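Local coordinates for protein inositol dehydrogenase (Lactobacillus casei, PDB 4MKX) that probably oxidises scyllo-inositol with NAD as a dehydrogenase of the Gfo/Idh/MocA family, at residues V107-P112 against F135-M140; G21-G26 against I86-G91. All blocks are in the same frame, centred on the assembly; numbering follows the deposited sequence.

Contact 1: residues V107-P112 against F135-M140; sequences VFSEKP and FQLGFM
Strands 106-109 and 135-137, joined through helix 117-128 in a beta-alpha-beta unit, pair in parallel at the edge of the Rossmann sheet, Val107 beside Phe135, Phe108 beside Gln136 and Ser109 beside Leu137. Gln136 N donates to Val107 O at 2.9 Å. Ser109 N donates to Gln136 O and, next along, Gly138 N to Ser109 O, the last bent to 136° at the hydrogen. On the face toward helix 93-102, Val107 CG1 meets the edge of the Phe135 ring, 3.9 Å from CD1. On the other face, Phe108 has CG anti to its backbone N (chi1 176°), which sends the ring along the strand until CZ lies 3.6 Å from Gly138 CA. The Gln136 amide, turned 63° from the ring plane, brings NE2, weakly hydrogen-bonded to Glu310 O, to 4.0 Å from Phe108 CE2. Phe85 stacks on the ring and His32 meets it edge-to-face; an alanine at Phe108 would probably open a gap beside Gly138 CA and leave Phe85 and His32 without the ring they pack on. Farther along, Lys111, just ahead of a cis peptide to Pro112, sets CB 4.0 Å from Phe139 CE1.

Contact 2: residues G21-G26 against I86-G91; sequences GIVGLG and IVSPSG
This is a strand-end contact between neighbouring parallel strands of the Rossmann sheet, where strand 18-23 runs into the glycine-rich turn before helix 27-38 and strand 83-86 gives way to the loop leading to helix 93-102. Val23 pairs with Ile86 in a single parallel bridge, and one backbone bond links the two segments: Val87 N donates to Val23 O at 2.8 Å. The ladder continues back through Phe85. Val23 holds CG1 between its backbone N and carbonyl carbon (chi1 56°), which lays that methyl against the neighbouring backbone, 3.8 Å from Ile86 CA. The same methyl touches Ile86 CG1 more loosely, at 4.2 Å, on the face covered by helix 93-102. Val87 turns to the other side: its CG2, beside its own backbone N, meets Ile22 CD1 at 4.0 Å, with His32 of helix 27-38 touching both residues. Ser88 OG is bound by Gln96 of helix 93-102.

Past the bridge the two segments come together at Gly24, whose CA makes a CH...O contact of 3.5 Å with Val87 O. Its backbone angles (phi 99°, psi 108°) would jam a side chain against the preceding carbonyl oxygen, and a CB would also run into Val87 O and Ser88 N. Gly24 and Gly26 fit the first two glycines of a GxGxxG pattern, consistent with the dinucleotide-binding turn of Rossmann dehydrogenases. Gly26 is the N-cap of the following helix, and a water donates to Val87 O at 3.0 Å while accepting a weak bond from Gly26 N. With no cofactor bound, this water links the two loops; Gly24 O, buried here, has no partner in the model. The contact thus changes from apolar packing at the strand ends to backbone and water polarity at the glycine turn, probably the side that would receive the NAD pyrophosphate.

In the fold
Both contacts belong to the same parallel sheet and are largely buried, contact 1 nearer the centre of the chain and contact 2, about 11 Å away between centres, running out to the exposed Gly26. Contact 2 joins strands 18-23 and 83-86 in the middle of the sheet; contact 1 joins 106-109 to the outermost 135-137. Strands 83-86 and 106-109 are neighbours, and probable hydrogen bonds from Ile86 N to Phe108 O and from Glu110 N to Ile86 O tie the two contacts together, with Glu110 packing on Val87. Contact 1 is a regular ladder with aromatic rings on both faces, whereas contact 2 has one direct backbone bond, branched aliphatic side chains and a water bridge beside a glycine turn.

Contact 1: residues V107-P112 against F135-M140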
loop_
_atom_site.group_PDB
_atom_site.type_symbol
_atom_site.label_atom_id
_atom_site.label_comp_id
_atom_site.label_asym_id
_atom_site.label_seq_id
_atom_site.Cartn_x
_atom_site.Cartn_y
_atom_site.Cartn_z
ATOM N N VAL A 107 -25.322 24.172 24.098
ATOM C CA VAL A 107 -24.885 24.665 22.803
ATOM C C VAL A 107 -23.812 23.804 22.139
ATOM O O VAL A 107 -22.765 23.540 22.734
ATOM C CB VAL A 107 -24.325 26.102 22.919
ATOM C CG1 VAL A 107 -23.765 26.558 21.572
ATOM C CG2 VAL A 107 -25.414 27.049 23.412
ATOM N N PHE A 108 -24.106 23.345 20.927
ATOM C CA PHE A 108 -23.081 22.838 20.023
ATOM C C PHE A 108 -22.879 23.899 18.954
ATOM O O PHE A 108 -23.843 24.332 18.308
ATOM C CB PHE A 108 -23.550 21.535 19.368
ATOM C CG PHE A 108 -22.581 20.980 18.340
ATOM C CD1 PHE A 108 -22.587 21.457 17.028
ATOM C CD2 PHE A 108 -21.699 19.971 18.680
ATOM C CE1 PHE A 108 -21.700 20.954 16.074
ATOM C CE2 PHE A 108 -20.810 19.453 17.729
ATOM C CZ PHE A 108 -20.820 19.952 16.424
ATOM N N SER A 109 -21.634 24.304 18.724
ATOM C CA SER A 109 -21.380 25.258 17.657
ATOM C C SER A 109 -20.374 24.691 16.683
ATOM O O SER A 109 -19.377 24.125 17.099
ATOM C CB SER A 109 -20.833 26.564 18.243
ATOM O OG SER A 109 -20.513 27.475 17.216
ATOM N N GLU A 110 -20.627 24.849 15.390
ATOM C CA GLU A 110 -19.579 24.562 14.419
ATOM C C GLU A 110 -18.407 25.514 14.569
ATOM O O GLU A 110 -18.529 26.600 15.148
ATOM C CB GLU A 110 -20.108 24.638 12.983
ATOM C CG GLU A 110 -20.645 23.313 12.470
ATOM C CD GLU A 110 -19.574 22.230 12.452
ATOM O OE1 GLU A 110 -18.370 22.560 12.369
ATOM O OE2 GLU A 110 -19.931 21.034 12.518
ATOM N N LYS A 111 -17.257 25.089 14.055
ATOM C CA LYS A 111 -16.106 25.974 13.963
ATOM C C LYS A 111 -16.336 27.039 12.898
ATOM O O LYS A 111 -17.176 26.870 12.010
ATOM C CB LYS A 111 -14.846 25.152 13.640
ATOM C CG LYS A 111 -14.862 24.449 12.266
ATOM C CD LYS A 111 -14.259 25.338 11.161
ATOM C CE LYS A 111 -14.516 24.761 9.769
ATOM N NZ LYS A 111 -14.074 25.690 8.691
ATOM N N PRO A 112 -15.606 28.164 12.985
ATOM C CA PRO A 112 -14.772 28.589 14.109
ATOM C C PRO A 112 -15.697 29.161 15.157
ATOM O O PRO A 112 -16.871 29.384 14.854
ATOM C CB PRO A 112 -13.936 29.727 13.512
ATOM C CG PRO A 112 -14.797 30.311 12.460
ATOM C CD PRO A 112 -15.624 29.159 11.902
ATOM N N PHE A 135 -21.148 23.269 26.491
ATOM C CA PHE A 135 -20.764 23.992 25.284
ATOM C C PHE A 135 -19.736 23.150 24.544
ATOM O O PHE A 135 -18.751 22.716 25.138
ATOM C CB PHE A 135 -20.166 25.367 25.609
ATOM C CG PHE A 135 -19.558 26.043 24.422
ATOM C CD1 PHE A 135 -20.359 26.667 23.476
ATOM C CD2 PHE A 135 -18.184 26.025 24.235
ATOM C CE1 PHE A 135 -19.797 27.267 22.355
ATOM C CE2 PHE A 135 -17.614 26.618 23.125
ATOM C CZ PHE A 135 -18.419 27.250 22.187
ATOM N N GLN A 136 -19.977 22.910 23.256
ATOM C CA GLN A 136 -19.105 22.043 22.471
ATOM C C GLN A 136 -18.855 22.635 21.094
ATOM O O GLN A 136 -19.794 23.046 20.402
ATOM C CB GLN A 136 -19.737 20.646 22.351
ATOM C CG GLN A 136 -18.837 19.599 21.696
ATOM C CD GLN A 136 -19.424 18.206 21.774
ATOM O OE1 GLN A 136 -20.121 17.864 22.731
ATOM N NE2 GLN A 136 -19.161 17.395 20.757
ATOM N N LEU A 137 -17.581 22.667 20.688
ATOM C CA LEU A 137 -17.204 23.121 19.353
ATOM C C LEU A 137 -17.007 21.945 18.407
ATOM O O LEU A 137 -16.490 20.911 18.820
ATOM C CB LEU A 137 -15.907 23.922 19.423
ATOM C CG LEU A 137 -16.143 25.338 19.917
ATOM C CD1 LEU A 137 -14.831 25.946 20.401
ATOM C CD2 LEU A 137 -16.737 26.151 18.785
ATOM N N GLY A 138 -17.399 22.117 17.144
ATOM C CA GLY A 138 -17.377 21.019 16.178
ATOM C C GLY A 138 -16.028 20.618 15.592
ATOM O O GLY A 138 -15.888 20.500 14.373
ATOM N N PHE A 139 -15.034 20.389 16.441
ATOM C CA PHE A 139 -13.759 19.849 15.958
ATOM C C PHE A 139 -13.882 18.332 15.788
ATOM O O PHE A 139 -13.457 17.553 16.650
ATOM C CB PHE A 139 -12.627 20.223 16.922
ATOM C CG PHE A 139 -12.271 21.688 16.893
ATOM C CD1 PHE A 139 -11.999 22.316 15.690
ATOM C CD2 PHE A 139 -12.249 22.441 18.062
ATOM C CE1 PHE A 139 -11.681 23.669 15.644
ATOM C CE2 PHE A 139 -11.932 23.794 18.028
ATOM C CZ PHE A 139 -11.649 24.407 16.815
ATOM N N MET A 140 -14.478 17.909 14.672
ATOM C CA MET A 140 -14.896 16.519 14.540
ATOM C C MET A 140 -13.743 15.530 14.401
ATOM O O MET A 140 -13.927 14.343 14.657
ATOM C CB MET A 140 -15.902 16.341 13.394
ATOM C CG MET A 140 -15.317 16.332 11.986
ATOM S SD MET A 140 -14.685 17.941 11.480
ATOM C CE MET A 140 -14.235 17.618 9.787
#

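Contact 2: residues G21-G26 against I86-G91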
loop_
_atom_site.group_PDB
_atom_site.type_symbol
_atom_site.label_atom_id
_atom_site.label_comp_id
_atom_site.label_asym_id
_atom_site.label_seq_id
_atom_site.Cartn_x
_atom_site.Cartn_y
_atom_site.Cartn_z
ATOM N N GLY A 21 -32.818 22.298 18.568
ATOM C CA GLY A 21 -33.126 23.207 17.480
ATOM C C GLY A 21 -31.859 23.510 16.710
ATOM O O GLY A 21 -30.789 23.600 17.300
ATOM N N ILE A 22 -31.983 23.664 15.398
ATOM C CA ILE A 22 -30.828 23.913 14.560
ATOM C C ILE A 22 -30.990 25.229 13.808
ATOM O O ILE A 22 -32.098 25.611 13.429
ATOM C CB ILE A 22 -30.567 22.733 13.577
ATOM C CG1 ILE A 22 -29.211 22.898 12.885
ATOM C CG2 ILE A 22 -31.686 22.603 12.540
ATOM C CD1 ILE A 22 -28.724 21.619 12.188
ATOM N N VAL A 23 -29.883 25.936 13.614
ATOM C CA VAL A 23 -29.870 27.085 12.726
ATOM C C VAL A 23 -28.760 26.849 11.717
ATOM O O VAL A 23 -27.671 26.402 12.083
ATOM C CB VAL A 23 -29.650 28.415 13.486
ATOM C CG1 VAL A 23 -28.352 28.391 14.313
ATOM C CG2 VAL A 23 -29.655 29.583 12.506
ATOM N N GLY A 24 -29.042 27.127 10.449
ATOM C CA GLY A 24 -28.092 26.892 9.382
ATOM C C GLY A 24 -28.433 25.577 8.712
ATOM O O GLY A 24 -28.243 24.508 9.298
ATOM N N LEU A 25 -28.961 25.649 7.496
ATOM C CA LEU A 25 -29.340 24.443 6.781
ATOM C C LEU A 25 -28.671 24.407 5.415
ATOM O O LEU A 25 -29.268 23.992 4.424
ATOM C CB LEU A 25 -30.864 24.329 6.679
ATOM C CG LEU A 25 -31.569 23.990 7.994
ATOM C CD1 LEU A 25 -33.078 24.147 7.869
ATOM C CD2 LEU A 25 -31.227 22.578 8.437
ATOM N N GLY A 26 -27.417 24.849 5.376
ATOM C CA GLY A 26 -26.575 24.634 4.218
ATOM C C GLY A 26 -26.102 23.193 4.218
ATOM O O GLY A 26 -26.671 22.352 4.925
ATOM N N ILE A 86 -25.568 25.158 16.272
ATOM C CA ILE A 86 -25.332 26.370 15.519
ATOM C C ILE A 86 -24.474 26.054 14.307
ATOM O O ILE A 86 -23.285 25.741 14.432
ATOM C CB ILE A 86 -24.686 27.432 16.405
ATOM C CG1 ILE A 86 -25.690 27.852 17.480
ATOM C CG2 ILE A 86 -24.258 28.652 15.580
ATOM C CD1 ILE A 86 -25.068 28.586 18.657
ATOM N N VAL A 87 -25.093 26.108 13.131
ATOM C CA VAL A 87 -24.408 25.785 11.889
ATOM C C VAL A 87 -24.607 26.922 10.875
ATOM O O VAL A 87 -24.640 26.708 9.667
ATOM C CB VAL A 87 -24.877 24.412 11.325
ATOM C CG1 VAL A 87 -23.785 23.794 10.458
ATOM C CG2 VAL A 87 -25.223 23.453 12.456
ATOM N N SER A 88 -24.741 28.137 11.405
ATOM C CA SER A 88 -24.865 29.358 10.618
ATOM C C SER A 88 -23.495 29.803 10.117
ATOM O O SER A 88 -22.478 29.236 10.518
ATOM C CB SER A 88 -25.448 30.454 11.505
ATOM O OG SER A 88 -24.762 30.513 12.745
ATOM N N PRO A 89 -23.457 30.811 9.228
ATOM C CA PRO A 89 -22.136 31.318 8.835
ATOM C C PRO A 89 -21.350 31.840 10.040
ATOM O O PRO A 89 -21.945 32.261 11.028
ATOM C CB PRO A 89 -22.477 32.461 7.883
ATOM C CG PRO A 89 -23.805 32.075 7.302
ATOM C CD PRO A 89 -24.540 31.391 8.409
ATOM N N SER A 90 -20.023 31.811 9.943
ATOM C CA SER A 90 -19.151 32.039 11.094
ATOM C C SER A 90 -19.370 33.386 11.768
ATOM O O SER A 90 -19.129 33.528 12.967
ATOM C CB SER A 90 -17.696 31.959 10.644
ATOM O OG SER A 90 -17.511 32.782 9.511
ATOM N N GLY A 91 -19.822 34.370 10.999
ATOM C CA GLY A 91 -20.040 35.701 11.541
ATOM C C GLY A 91 -21.150 35.776 12.575
ATOM O O GLY A 91 -21.238 36.754 13.310
HETATM O O HOH W 1 -25.248 24.976 7.262
#